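Local structure of Pab-dependent poly(a)-specific ribonuclease subunit PAN2 (Neurospora crassa, 4CZW) at residues N206-P211 with L269-T274; I225-V230 with G286-E291; K280-P285 with K385-V390; H341-V346 with W361-D366. The protein probably acts as the catalytic subunit of the PAN deadenylation complex, shortening mRNA poly(A) tails exonucleolytically and releasing 5'-AMP. All coordinates share one frame; numbering follows the deposited sequence.

Contact 1. Residues N206-P211 with L269-T274; sequences NKLCYP and LCTEIT
Two short strands run parallel here, N206 beside L269 and K207 beside C270, at one margin of the mixed sheet of the USP-like domain. The backbone sets the register: C270 N donates to N206 O (2.9 Å), and L208 N to C270 O (2.8 Å) almost along the C=O axis, with an N-H...O angle of 174°. Past the paired residues the packing is tight. L208, its CG anti to the carbonyl carbon, lays CD1 against T271 CA at 3.7 Å, while its CG lies near C270 O. Y210 then reaches across with its tip: OH donates to T271 O (2.8 Å) from above the carbonyl plane, and that oxygen sits near the ring plane at its edge. The same hydroxyl receives the indole N-H of W282, so both its roles are used. An alanine at Y210 would probably leave T271 O and the W282 N-H each short of a partner and loosen the loop that follows the strand. On the solvent side, the extended K207 crosses the bent E272 obliquely, its CD 3.7 Å from OE1, but NZ stays 4.3 Å from OE1, beyond a salt bridge. The chemistry thus implies that directional bonds to carbonyls hold this sheet margin, whereas the outer charges would add only diffuse attraction.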
loop_
_atom_site.group_PDB
_atom_site.type_symbol
_atom_site.label_atom_id
_atom_site.label_comp_id
_atom_site.label_asym_id
_atom_site.label_seq_id
_atom_site.Cartn_x
_atom_site.Cartn_y
_atom_site.Cartn_z
ATOM N N ASN A 206 1.551 0.832 -20.389
ATOM C CA ASN A 206 1.536 1.453 -21.708
ATOM C C ASN A 206 1.570 2.977 -21.644
ATOM O O ASN A 206 1.221 3.576 -20.626
ATOM C CB ASN A 206 0.308 0.996 -22.493
ATOM C CG ASN A 206 0.409 -0.447 -22.941
ATOM O OD1 ASN A 206 -0.100 -1.353 -22.281
ATOM N ND2 ASN A 206 1.073 -0.669 -24.068
ATOM N N LYS A 207 1.998 3.595 -22.740
ATOM C CA LYS A 207 2.082 5.049 -22.825
ATOM C C LYS A 207 1.172 5.583 -23.926
ATOM O O LYS A 207 1.126 5.029 -25.023
ATOM C CB LYS A 207 3.523 5.490 -23.084
ATOM C CG LYS A 207 4.529 4.993 -22.060
ATOM C CD LYS A 207 5.935 5.453 -22.410
ATOM C CE LYS A 207 6.957 4.934 -21.412
ATOM N NZ LYS A 207 8.337 5.378 -21.753
ATOM N N LEU A 208 0.451 6.658 -23.629
ATOM C CA LEU A 208 -0.433 7.276 -24.610
ATOM C C LEU A 208 0.373 7.947 -25.718
ATOM O O LEU A 208 1.520 8.342 -25.510
ATOM C CB LEU A 208 -1.360 8.292 -23.940
ATOM C CG LEU A 208 -2.353 7.742 -22.914
ATOM C CD1 LEU A 208 -3.314 8.829 -22.458
ATOM C CD2 LEU A 208 -3.111 6.551 -23.480
ATOM N N CYS A 209 -0.233 8.070 -26.894
ATOM C CA CYS A 209 0.434 8.677 -28.041
ATOM C C CYS A 209 -0.487 9.667 -28.749
ATOM O O CYS A 209 -1.646 9.358 -29.028
ATOM C CB CYS A 209 0.905 7.597 -29.017
ATOM S SG CYS A 209 1.849 8.221 -30.425
ATOM N N TYR A 210 0.036 10.853 -29.041
ATOM C CA TYR A 210 -0.762 11.917 -29.643
ATOM C C TYR A 210 -0.301 12.242 -31.061
ATOM O O TYR A 210 0.890 12.167 -31.364
ATOM C CB TYR A 210 -0.707 13.175 -28.771
ATOM C CG TYR A 210 -1.066 12.927 -27.324
ATOM C CD1 TYR A 210 -2.393 12.901 -26.912
ATOM C CD2 TYR A 210 -0.079 12.718 -26.370
ATOM C CE1 TYR A 210 -2.725 12.673 -25.589
ATOM C CE2 TYR A 210 -0.403 12.490 -25.047
ATOM C CZ TYR A 210 -1.726 12.469 -24.662
ATOM O OH TYR A 210 -2.051 12.242 -23.343
ATOM N N PRO A 211 -1.249 12.605 -31.939
ATOM C CA PRO A 211 -0.942 12.964 -33.329
ATOM C C PRO A 211 -0.322 14.353 -33.459
ATOM O O PRO A 211 0.005 14.976 -32.446
ATOM C CB PRO A 211 -2.312 12.917 -34.008
ATOM C CG PRO A 211 -3.266 13.259 -32.920
ATOM C CD PRO A 211 -2.700 12.638 -31.672
ATOM N N LEU A 269 -2.042 3.218 -17.594
ATOM C CA LEU A 269 -1.704 4.081 -18.722
ATOM C C LEU A 269 -0.981 5.358 -18.298
ATOM O O LEU A 269 -1.435 6.074 -17.407
ATOM C CB LEU A 269 -2.971 4.448 -19.498
ATOM C CG LEU A 269 -3.787 3.292 -20.079
ATOM C CD1 LEU A 269 -5.073 3.808 -20.706
ATOM C CD2 LEU A 269 -2.965 2.514 -21.095
ATOM N N CYS A 270 0.144 5.636 -18.949
ATOM C CA CYS A 270 0.856 6.894 -18.751
ATOM C C CYS A 270 0.451 7.895 -19.827
ATOM O O CYS A 270 0.520 7.599 -21.019
ATOM C CB CYS A 270 2.370 6.674 -18.770
ATOM S SG CYS A 270 3.011 5.785 -17.334
ATOM N N THR A 271 0.027 9.080 -19.400
ATOM C CA THR A 271 -0.512 10.080 -20.315
ATOM C C THR A 271 0.554 10.691 -21.221
ATOM O O THR A 271 0.272 11.035 -22.370
ATOM C CB THR A 271 -1.215 11.214 -19.547
ATOM O OG1 THR A 271 -0.302 11.796 -18.609
ATOM C CG2 THR A 271 -2.428 10.679 -18.802
ATOM N N GLU A 272 1.769 10.825 -20.694
ATOM C CA GLU A 272 2.898 11.388 -21.438
ATOM C C GLU A 272 2.594 12.779 -21.990
ATOM O O GLU A 272 2.905 13.080 -23.142
ATOM C CB GLU A 272 3.309 10.452 -22.579
ATOM C CG GLU A 272 3.698 9.055 -22.126
ATOM C CD GLU A 272 4.871 9.059 -21.166
ATOM O OE1 GLU A 272 6.027 9.037 -21.637
ATOM O OE2 GLU A 272 4.637 9.081 -19.939
ATOM N N ILE A 273 1.987 13.622 -21.162
ATOM C CA ILE A 273 1.687 14.997 -21.545
ATOM C C ILE A 273 2.950 15.853 -21.514
ATOM O O ILE A 273 3.552 16.040 -20.457
ATOM C CB ILE A 273 0.627 15.620 -20.620
ATOM C CG1 ILE A 273 -0.664 14.801 -20.662
ATOM C CG2 ILE A 273 0.364 17.064 -21.010
ATOM C CD1 ILE A 273 -1.720 15.275 -19.688
ATOM N N THR A 274 3.347 16.372 -22.672
ATOM C CA THR A 274 4.597 17.118 -22.779
ATOM C C THR A 274 4.411 18.527 -23.338
ATOM O O THR A 274 5.089 19.462 -22.912
ATOM C CB THR A 274 5.616 16.373 -23.665
ATOM O OG1 THR A 274 5.032 16.105 -24.946
ATOM C CG2 THR A 274 6.027 15.060 -23.018
#

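Contact 2. Residues I225-V230 with G286-E291; sequences ITFSQV and GWLPEE
A tryptophan lies against the start of a helix and serves it at three points, with its N-H, one ring face and its rim. W287, its CG anti to the backbone N (chi1 -165°), donates from NE1 to I225 O at 2.6 Å; the bond is nearly straight and lies in both the indole plane and the carbonyl plane. Over one face of the six-membered ring stands F227, whose CB is 4.0 Å from the ring centroid in a CH-pi contact. The phenyl ring beyond it turns its edge to the indole face in an offset edge-to-face pair, planes 86° apart. At the rim of the indole, V230 CG2 meets CZ2 at 3.8 Å. The F227 ring has neighbours of its own from the loop: L288 CD1 hangs over the centre of one face, 4.1 Å from the centroid, and P289 CD touches F227 CD2 at 3.7 Å. A water joins the two backbones, accepting from F227 N (2.8 Å) and donating to W287 O (2.7 Å), so this N-H of the first helical turn finds an acceptor although no earlier turn supplies one. T226 and Q229 form a capping box: T226 N donates to Q229 OE1, and T226 OG1 weakly accepts from Q229 N. Thus W287 and its loop join the N-terminal end of helix 227-235 to helix 276-282, whose W282 meets W287 edge-to-face, while L288 reaches strand 321-334 and P289 touches strand 300-305.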
loop_
_atom_site.group_PDB
_atom_site.type_symbol
_atom_site.label_atom_id
_atom_site.label_comp_id
_atom_site.label_asym_id
_atom_site.label_seq_id
_atom_site.Cartn_x
_atom_site.Cartn_y
_atom_site.Cartn_z
ATOM N N ILE A 225 -10.284 14.552 -31.827
ATOM C CA ILE A 225 -9.386 13.497 -31.378
ATOM C C ILE A 225 -9.919 12.889 -30.085
ATOM O O ILE A 225 -10.097 13.592 -29.091
ATOM C CB ILE A 225 -7.958 14.024 -31.149
ATOM C CG1 ILE A 225 -7.553 14.980 -32.273
ATOM C CG2 ILE A 225 -6.975 12.868 -31.032
ATOM C CD1 ILE A 225 -6.205 15.635 -32.060
ATOM N N THR A 226 -10.180 11.586 -30.102
ATOM C CA THR A 226 -10.774 10.919 -28.949
ATOM C C THR A 226 -9.738 10.161 -28.126
ATOM O O THR A 226 -8.623 9.911 -28.586
ATOM C CB THR A 226 -11.882 9.940 -29.377
ATOM O OG1 THR A 226 -11.311 8.867 -30.135
ATOM C CG2 THR A 226 -12.925 10.653 -30.222
ATOM N N PHE A 227 -10.118 9.799 -26.903
ATOM C CA PHE A 227 -9.245 9.044 -26.011
ATOM C C PHE A 227 -9.013 7.633 -26.538
ATOM O O PHE A 227 -7.940 7.059 -26.356
ATOM C CB PHE A 227 -9.840 8.992 -24.600
ATOM C CG PHE A 227 -9.077 8.110 -23.650
ATOM C CD1 PHE A 227 -7.914 8.560 -23.048
ATOM C CD2 PHE A 227 -9.529 6.833 -23.353
ATOM C CE1 PHE A 227 -7.212 7.752 -22.175
ATOM C CE2 PHE A 227 -8.831 6.020 -22.481
ATOM C CZ PHE A 227 -7.671 6.480 -21.890
ATOM N N SER A 228 -10.031 7.079 -27.190
ATOM C CA SER A 228 -9.944 5.743 -27.766
ATOM C C SER A 228 -8.873 5.684 -28.851
ATOM O O SER A 228 -8.164 4.686 -28.984
ATOM C CB SER A 228 -11.299 5.316 -28.336
ATOM O OG SER A 228 -12.288 5.272 -27.322
ATOM N N GLN A 229 -8.762 6.762 -29.620
ATOM C CA GLN A 229 -7.762 6.856 -30.677
ATOM C C GLN A 229 -6.358 7.011 -30.101
ATOM O O GLN A 229 -5.396 6.452 -30.627
ATOM C CB GLN A 229 -8.081 8.027 -31.609
ATOM C CG GLN A 229 -9.345 7.840 -32.432
ATOM C CD GLN A 229 -9.791 9.119 -33.111
ATOM O OE1 GLN A 229 -9.332 10.209 -32.769
ATOM N NE2 GLN A 229 -10.691 8.992 -34.080
ATOM N N VAL A 230 -6.249 7.775 -29.019
ATOM C CA VAL A 230 -4.968 7.994 -28.356
ATOM C C VAL A 230 -4.479 6.706 -27.696
ATOM O O VAL A 230 -3.290 6.385 -27.736
ATOM C CB VAL A 230 -5.066 9.122 -27.306
ATOM C CG1 VAL A 230 -3.784 9.223 -26.496
ATOM C CG2 VAL A 230 -5.374 10.447 -27.985
ATOM N N GLY A 286 -15.275 16.146 -20.750
ATOM C CA GLY A 286 -15.811 14.836 -21.068
ATOM C C GLY A 286 -14.932 14.028 -22.004
ATOM O O GLY A 286 -15.390 13.066 -22.620
ATOM N N TRP A 287 -13.663 14.413 -22.106
ATOM C CA TRP A 287 -12.737 13.743 -23.012
ATOM C C TRP A 287 -12.336 12.369 -22.489
ATOM O O TRP A 287 -12.161 11.430 -23.264
ATOM C CB TRP A 287 -11.490 14.599 -23.239
ATOM C CG TRP A 287 -10.667 14.153 -24.407
ATOM C CD1 TRP A 287 -10.925 14.390 -25.725
ATOM C CD2 TRP A 287 -9.450 13.398 -24.366
ATOM N NE1 TRP A 287 -9.947 13.826 -26.508
ATOM C CE2 TRP A 287 -9.029 13.212 -25.697
ATOM C CE3 TRP A 287 -8.675 12.860 -23.332
ATOM C CZ2 TRP A 287 -7.869 12.512 -26.024
ATOM C CZ3 TRP A 287 -7.525 12.165 -23.658
ATOM C CH2 TRP A 287 -7.132 11.997 -24.993
ATOM N N LEU A 288 -12.186 12.256 -21.172
ATOM C CA LEU A 288 -11.831 10.985 -20.551
ATOM C C LEU A 288 -13.078 10.186 -20.194
ATOM O O LEU A 288 -13.834 10.573 -19.303
ATOM C CB LEU A 288 -10.980 11.211 -19.299
ATOM C CG LEU A 288 -10.617 9.953 -18.506
ATOM C CD1 LEU A 288 -9.795 8.995 -19.355
ATOM C CD2 LEU A 288 -9.873 10.313 -17.229
ATOM N N PRO A 289 -13.297 9.064 -20.894
ATOM C CA PRO A 289 -14.451 8.205 -20.625
ATOM C C PRO A 289 -14.227 7.327 -19.399
ATOM O O PRO A 289 -13.099 6.904 -19.147
ATOM C CB PRO A 289 -14.554 7.359 -21.894
ATOM C CG PRO A 289 -13.146 7.250 -22.366
ATOM C CD PRO A 289 -12.472 8.549 -22.002
ATOM N N GLU A 290 -15.288 7.062 -18.646
ATOM C CA GLU A 290 -15.188 6.187 -17.485
ATOM C C GLU A 290 -15.334 4.730 -17.906
ATOM O O GLU A 290 -15.221 3.820 -17.085
ATOM C CB GLU A 290 -16.248 6.539 -16.440
ATOM C CG GLU A 290 -17.677 6.338 -16.914
ATOM C CD GLU A 290 -18.665 6.255 -15.766
ATOM O OE1 GLU A 290 -18.443 5.437 -14.849
ATOM O OE2 GLU A 290 -19.659 7.010 -15.781
ATOM N N GLU A 291 -15.582 4.516 -19.194
ATOM C CA GLU A 291 -15.813 3.175 -19.710
ATOM C C GLU A 291 -15.343 3.048 -21.156
ATOM O O GLU A 291 -15.727 3.842 -22.015
ATOM C CB GLU A 291 -17.298 2.822 -19.601
ATOM C CG GLU A 291 -17.592 1.335 -19.619
ATOM C CD GLU A 291 -19.045 1.032 -19.311
ATOM O OE1 GLU A 291 -19.930 1.648 -19.942
ATOM O OE2 GLU A 291 -19.302 0.179 -18.437
HETATM O O HOH W 1 -12.460 10.913 -25.886
#

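Contact 3. Residues K280-P285 with K385-V390; sequences KLWSTP and KMPVVV
L281 O is the best-held polar atom, gripped by two donors of one residue: T284 N at 3.3 Å and T284 OG1 at 3.0 Å, the hydroxyl approaching from above the carbonyl plane. One residue earlier K280 O takes the hydroxyl of S283 (2.7 Å), so side chains supply donors to carbonyls of helix 276-282 as the chain turns into the loop. This helix packs on strand 385-394 of the mixed sheet of the USP-like domain, and W282 carries the contact. Its indole lies against P387, whose CG sits over the face, 3.6 Å from the centroid of the six-membered ring and 18° off its normal, a CH-pi contact. M386, deposited as selenomethionine, bends its chain at chi2 and chi3 and adds an oblique Met-aromatic contact, with SE 5.3 Å from the centroid of the five-membered ring. Nothing polar joins the two segments; the indole N-H is directed instead to Y210. An alanine at W282 removes the ring that P387 and M386 pack on and the N-H given to Y210, and would probably loosen the helix on the strand. Further on, V388 and V389 share V329 as their partner on the adjacent strand, a classic beta bulge, and V390 again turns toward the helix, where CG2 comes within 4.4 Å of W282 CH2. At the opposite, CB end of W282, SE of M386 rests 3.7 Å from CB.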
loop_
_atom_site.group_PDB
_atom_site.type_symbol
_atom_site.label_atom_id
_atom_site.label_comp_id
_atom_site.label_asym_id
_atom_site.label_seq_id
_atom_site.Cartn_x
_atom_site.Cartn_y
_atom_site.Cartn_z
ATOM N N LYS A 280 -4.274 21.251 -23.878
ATOM C CA LYS A 280 -5.500 21.767 -24.474
ATOM C C LYS A 280 -6.446 20.621 -24.813
ATOM O O LYS A 280 -7.661 20.734 -24.651
ATOM C CB LYS A 280 -5.194 22.586 -25.730
ATOM C CG LYS A 280 -4.377 23.842 -25.480
ATOM C CD LYS A 280 -4.246 24.666 -26.750
ATOM C CE LYS A 280 -3.424 25.923 -26.518
ATOM N NZ LYS A 280 -3.335 26.754 -27.750
ATOM N N LEU A 281 -5.875 19.516 -25.281
ATOM C CA LEU A 281 -6.651 18.335 -25.637
ATOM C C LEU A 281 -7.305 17.707 -24.409
ATOM O O LEU A 281 -8.490 17.375 -24.426
ATOM C CB LEU A 281 -5.764 17.308 -26.343
ATOM C CG LEU A 281 -6.457 16.047 -26.866
ATOM C CD1 LEU A 281 -7.430 16.396 -27.981
ATOM C CD2 LEU A 281 -5.436 15.024 -27.341
ATOM N N TRP A 282 -6.524 17.549 -23.346
ATOM C CA TRP A 282 -7.011 16.926 -22.118
ATOM C C TRP A 282 -7.996 17.811 -21.362
ATOM O O TRP A 282 -8.785 17.321 -20.554
ATOM C CB TRP A 282 -5.839 16.568 -21.204
ATOM C CG TRP A 282 -5.308 15.188 -21.419
ATOM C CD1 TRP A 282 -4.196 14.837 -22.128
ATOM C CD2 TRP A 282 -5.869 13.970 -20.921
ATOM N NE1 TRP A 282 -4.028 13.473 -22.099
ATOM C CE2 TRP A 282 -5.043 12.917 -21.365
ATOM C CE3 TRP A 282 -6.990 13.666 -20.143
ATOM C CZ2 TRP A 282 -5.302 11.584 -21.055
ATOM C CZ3 TRP A 282 -7.244 12.342 -19.836
ATOM C CH2 TRP A 282 -6.406 11.318 -20.292
ATOM N N SER A 283 -7.948 19.112 -21.624
ATOM C CA SER A 283 -8.826 20.057 -20.943
ATOM C C SER A 283 -10.238 20.027 -21.516
ATOM O O SER A 283 -11.153 20.637 -20.964
ATOM C CB SER A 283 -8.259 21.474 -21.028
ATOM O OG SER A 283 -8.262 21.947 -22.363
ATOM N N THR A 284 -10.406 19.318 -22.629
ATOM C CA THR A 284 -11.713 19.164 -23.256
ATOM C C THR A 284 -12.673 18.445 -22.315
ATOM O O THR A 284 -12.381 17.342 -21.852
ATOM C CB THR A 284 -11.614 18.384 -24.581
ATOM O OG1 THR A 284 -10.697 19.046 -25.460
ATOM C CG2 THR A 284 -12.976 18.288 -25.251
ATOM N N PRO A 285 -13.820 19.075 -22.020
ATOM C CA PRO A 285 -14.810 18.504 -21.100
ATOM C C PRO A 285 -15.376 17.173 -21.588
ATOM O O PRO A 285 -15.887 17.089 -22.705
ATOM C CB PRO A 285 -15.905 19.578 -21.053
ATOM C CG PRO A 285 -15.721 20.374 -22.303
ATOM C CD PRO A 285 -14.247 20.381 -22.551
ATOM N N LYS A 385 -4.217 21.481 -13.445
ATOM C CA LYS A 385 -4.688 20.118 -13.201
ATOM C C LYS A 385 -4.576 19.217 -14.427
ATOM O O LYS A 385 -5.375 19.318 -15.358
ATOM C CB LYS A 385 -6.136 20.134 -12.707
ATOM C CG LYS A 385 -6.601 18.795 -12.161
ATOM C CD LYS A 385 -8.085 18.787 -11.854
ATOM C CE LYS A 385 -8.537 17.413 -11.395
ATOM N NZ LYS A 385 -10.016 17.332 -11.281
HETATM N N MSE A 386 -3.594 18.319 -14.408
HETATM C CA MSE A 386 -3.363 17.401 -15.519
HETATM C C MSE A 386 -3.130 15.967 -15.040
HETATM O O MSE A 386 -2.417 15.741 -14.063
HETATM C CB MSE A 386 -2.173 17.873 -16.358
HETATM C CG MSE A 386 -2.504 18.997 -17.325
HETATM SE SE MSE A 386 -3.591 18.370 -18.818
HETATM C CE MSE A 386 -5.098 19.592 -18.655
ATOM N N PRO A 387 -3.731 14.992 -15.739
ATOM C CA PRO A 387 -3.596 13.574 -15.393
ATOM C C PRO A 387 -2.224 13.012 -15.758
ATOM O O PRO A 387 -1.660 13.382 -16.787
ATOM C CB PRO A 387 -4.694 12.910 -16.224
ATOM C CG PRO A 387 -4.826 13.789 -17.414
ATOM C CD PRO A 387 -4.591 15.190 -16.920
ATOM N N VAL A 388 -1.700 12.126 -14.917
ATOM C CA VAL A 388 -0.395 11.525 -15.156
ATOM C C VAL A 388 -0.526 10.029 -15.420
ATOM O O VAL A 388 -0.034 9.521 -16.427
ATOM C CB VAL A 388 0.556 11.750 -13.966
ATOM C CG1 VAL A 388 1.900 11.092 -14.229
ATOM C CG2 VAL A 388 0.729 13.234 -13.704
ATOM N N VAL A 389 -1.193 9.330 -14.507
ATOM C CA VAL A 389 -1.433 7.901 -14.661
ATOM C C VAL A 389 -2.930 7.607 -14.633
ATOM O O VAL A 389 -3.644 8.061 -13.738
ATOM C CB VAL A 389 -0.731 7.083 -13.558
ATOM C CG1 VAL A 389 -0.926 5.592 -13.798
ATOM C CG2 VAL A 389 0.748 7.426 -13.499
ATOM N N VAL A 390 -3.400 6.853 -15.622
ATOM C CA VAL A 390 -4.809 6.487 -15.708
ATOM C C VAL A 390 -4.969 4.978 -15.554
ATOM O O VAL A 390 -4.281 4.204 -16.220
ATOM C CB VAL A 390 -5.427 6.945 -17.041
ATOM C CG1 VAL A 390 -6.881 6.520 -17.129
ATOM C CG2 VAL A 390 -5.303 8.453 -17.188
#

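Contact 4. Residues H341-V346 with W361-D366; sequences HLVATV and WHLFND
N365 leaves its strand with CG anti to the backbone N (chi1 -176°), and each atom of its side chain finds a partner. CB and CG run along V343 CG1, CB at 3.8 Å. OD1 accepts from H341 NE2 at 2.9 Å; the oxygen lies in the imidazole plane, but the donor stands above the amide plane. ND2 turns to the backbone oxygens of R14 and E12, so both ends of the amide are bonded. Behind this tip the antiparallel strands 339-347 and 361-365 of the USP-like domain's mixed sheet pair through A344 with F364 and V346 with H362, each a hydrogen-bonded pair with two bonds; F364 N reaches A344 O with an N-H...O angle of 168°. On the face carrying A344 and V346, F364 meets A344 CB through its own CB (3.9 Å) and V346 CB through CE2 (4.1 Å). On the other face L363 CD1 reaches V343 CG2 at 3.9 Å and also touches T345 CG2. The N365 amide thus helps to fix the turn of the H341 ring and ties the sheet to the N-terminal loop. The D366 carboxylate, held by N43 and N51, lies close enough that it might modestly favour a positive charge on H341.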
loop_
_atom_site.group_PDB
_atom_site.type_symbol
_atom_site.label_atom_id
_atom_site.label_comp_id
_atom_site.label_asym_id
_atom_site.label_seq_id
_atom_site.Cartn_x
_atom_site.Cartn_y
_atom_site.Cartn_z
ATOM N N HIS A 341 2.627 18.755 -6.854
ATOM C CA HIS A 341 2.466 17.548 -6.044
ATOM C C HIS A 341 1.296 16.741 -6.596
ATOM O O HIS A 341 0.542 17.233 -7.437
ATOM C CB HIS A 341 2.250 17.879 -4.563
ATOM C CG HIS A 341 0.814 18.070 -4.187
ATOM N ND1 HIS A 341 0.093 19.184 -4.553
ATOM C CD2 HIS A 341 -0.032 17.291 -3.471
ATOM C CE1 HIS A 341 -1.138 19.082 -4.084
ATOM N NE2 HIS A 341 -1.239 17.943 -3.423
ATOM N N LEU A 342 1.144 15.504 -6.134
ATOM C CA LEU A 342 0.159 14.608 -6.725
ATOM C C LEU A 342 -1.037 14.328 -5.821
ATOM O O LEU A 342 -0.903 14.215 -4.603
ATOM C CB LEU A 342 0.827 13.289 -7.109
ATOM C CG LEU A 342 2.129 13.435 -7.896
ATOM C CD1 LEU A 342 2.785 12.083 -8.109
ATOM C CD2 LEU A 342 1.882 14.129 -9.225
ATOM N N VAL A 343 -2.209 14.219 -6.436
ATOM C CA VAL A 343 -3.415 13.788 -5.740
ATOM C C VAL A 343 -4.030 12.621 -6.502
ATOM O O VAL A 343 -3.571 12.275 -7.591
ATOM C CB VAL A 343 -4.449 14.922 -5.607
ATOM C CG1 VAL A 343 -3.845 16.111 -4.870
ATOM C CG2 VAL A 343 -4.962 15.336 -6.978
ATOM N N ALA A 344 -5.064 12.013 -5.932
ATOM C CA ALA A 344 -5.718 10.883 -6.578
ATOM C C ALA A 344 -7.233 11.044 -6.587
ATOM O O ALA A 344 -7.854 11.221 -5.539
ATOM C CB ALA A 344 -5.328 9.584 -5.888
ATOM N N THR A 345 -7.817 10.992 -7.778
ATOM C CA THR A 345 -9.266 11.007 -7.927
ATOM C C THR A 345 -9.740 9.609 -8.296
ATOM O O THR A 345 -9.528 9.148 -9.417
ATOM C CB THR A 345 -9.724 12.017 -8.993
ATOM O OG1 THR A 345 -9.081 11.723 -10.240
ATOM C CG2 THR A 345 -9.367 13.433 -8.568
ATOM N N VAL A 346 -10.379 8.934 -7.345
ATOM C CA VAL A 346 -10.716 7.523 -7.498
ATOM C C VAL A 346 -12.201 7.245 -7.271
ATOM O O VAL A 346 -12.813 7.792 -6.354
ATOM C CB VAL A 346 -9.892 6.654 -6.518
ATOM C CG1 VAL A 346 -10.237 5.182 -6.673
ATOM C CG2 VAL A 346 -8.403 6.880 -6.727
ATOM N N TRP A 361 -16.976 8.923 -6.598
ATOM C CA TRP A 361 -15.639 9.482 -6.773
ATOM C C TRP A 361 -15.177 10.261 -5.546
ATOM O O TRP A 361 -15.950 11.004 -4.939
ATOM C CB TRP A 361 -15.604 10.383 -8.009
ATOM C CG TRP A 361 -15.864 9.647 -9.286
ATOM C CD1 TRP A 361 -17.079 9.396 -9.856
ATOM C CD2 TRP A 361 -14.886 9.060 -10.154
ATOM N NE1 TRP A 361 -16.918 8.692 -11.024
ATOM C CE2 TRP A 361 -15.582 8.473 -11.230
ATOM C CE3 TRP A 361 -13.491 8.976 -10.125
ATOM C CZ2 TRP A 361 -14.928 7.810 -12.267
ATOM C CZ3 TRP A 361 -12.844 8.317 -11.156
ATOM C CH2 TRP A 361 -13.563 7.743 -12.212
ATOM N N HIS A 362 -13.907 10.087 -5.192
ATOM C CA HIS A 362 -13.323 10.788 -4.054
ATOM C C HIS A 362 -11.969 11.398 -4.401
ATOM O O HIS A 362 -11.208 10.841 -5.193
ATOM C CB HIS A 362 -13.168 9.844 -2.860
ATOM C CG HIS A 362 -14.459 9.506 -2.185
ATOM N ND1 HIS A 362 -15.372 8.623 -2.721
ATOM C CD2 HIS A 362 -14.991 9.933 -1.015
ATOM C CE1 HIS A 362 -16.410 8.521 -1.910
ATOM N NE2 HIS A 362 -16.203 9.305 -0.867
ATOM N N LEU A 363 -11.675 12.545 -3.798
ATOM C CA LEU A 363 -10.384 13.195 -3.969
ATOM C C LEU A 363 -9.439 12.822 -2.831
ATOM O O LEU A 363 -9.697 13.141 -1.671
ATOM C CB LEU A 363 -10.550 14.714 -4.040
ATOM C CG LEU A 363 -9.268 15.544 -3.942
ATOM C CD1 LEU A 363 -8.319 15.221 -5.085
ATOM C CD2 LEU A 363 -9.591 17.031 -3.910
ATOM N N PHE A 364 -8.349 12.142 -3.169
ATOM C CA PHE A 364 -7.359 11.754 -2.173
ATOM C C PHE A 364 -6.132 12.657 -2.229
ATOM O O PHE A 364 -5.104 12.290 -2.798
ATOM C CB PHE A 364 -6.945 10.292 -2.365
ATOM C CG PHE A 364 -8.024 9.306 -2.015
ATOM C CD1 PHE A 364 -8.157 8.839 -0.717
ATOM C CD2 PHE A 364 -8.900 8.843 -2.982
ATOM C CE1 PHE A 364 -9.147 7.931 -0.390
ATOM C CE2 PHE A 364 -9.891 7.934 -2.661
ATOM C CZ PHE A 364 -10.015 7.478 -1.363
ATOM N N ASN A 365 -6.254 13.844 -1.645
ATOM C CA ASN A 365 -5.127 14.759 -1.525
ATOM C C ASN A 365 -4.354 14.462 -0.248
ATOM O O ASN A 365 -4.538 15.133 0.769
ATOM C CB ASN A 365 -5.606 16.213 -1.541
ATOM C CG ASN A 365 -4.461 17.208 -1.527
ATOM O OD1 ASN A 365 -3.296 16.839 -1.683
ATOM N ND2 ASN A 365 -4.789 18.482 -1.346
ATOM N N ASP A 366 -3.492 13.450 -0.318
ATOM C CA ASP A 366 -2.772 12.940 0.846
ATOM C C ASP A 366 -3.749 12.541 1.951
ATOM O O ASP A 366 -4.614 11.693 1.738
ATOM C CB ASP A 366 -1.759 13.969 1.354
ATOM C CG ASP A 366 -0.563 14.112 0.431
ATOM O OD1 ASP A 366 -0.037 13.074 -0.026
ATOM O OD2 ASP A 366 -0.149 15.257 0.158
#

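In the fold
All four contacts lie in the USP-like (pseudo-UCH) domain. Contacts 1, 2 and 3 cluster, their centres 10 to 12 Å apart, around helices 227-235 and 276-282. Contact 4 stands aside, about 15 Å from contact 3 and 20 to 21 Å from the other two, centre to centre. Contacts 1, 3 and 4 share one mixed sheet, in which strand 266-270 neighbours 385-394, and strand 321-334 links 385-394 to 339-347. Along the chain contacts 1 and 2 interleave, as do 2 and 3; contact 1 closes before 3 opens, and 4 is nested within the loop closed by 3. Chain-distant segments thus join into one domain, thought to serve as a scaffold and predicted to lack protease activity.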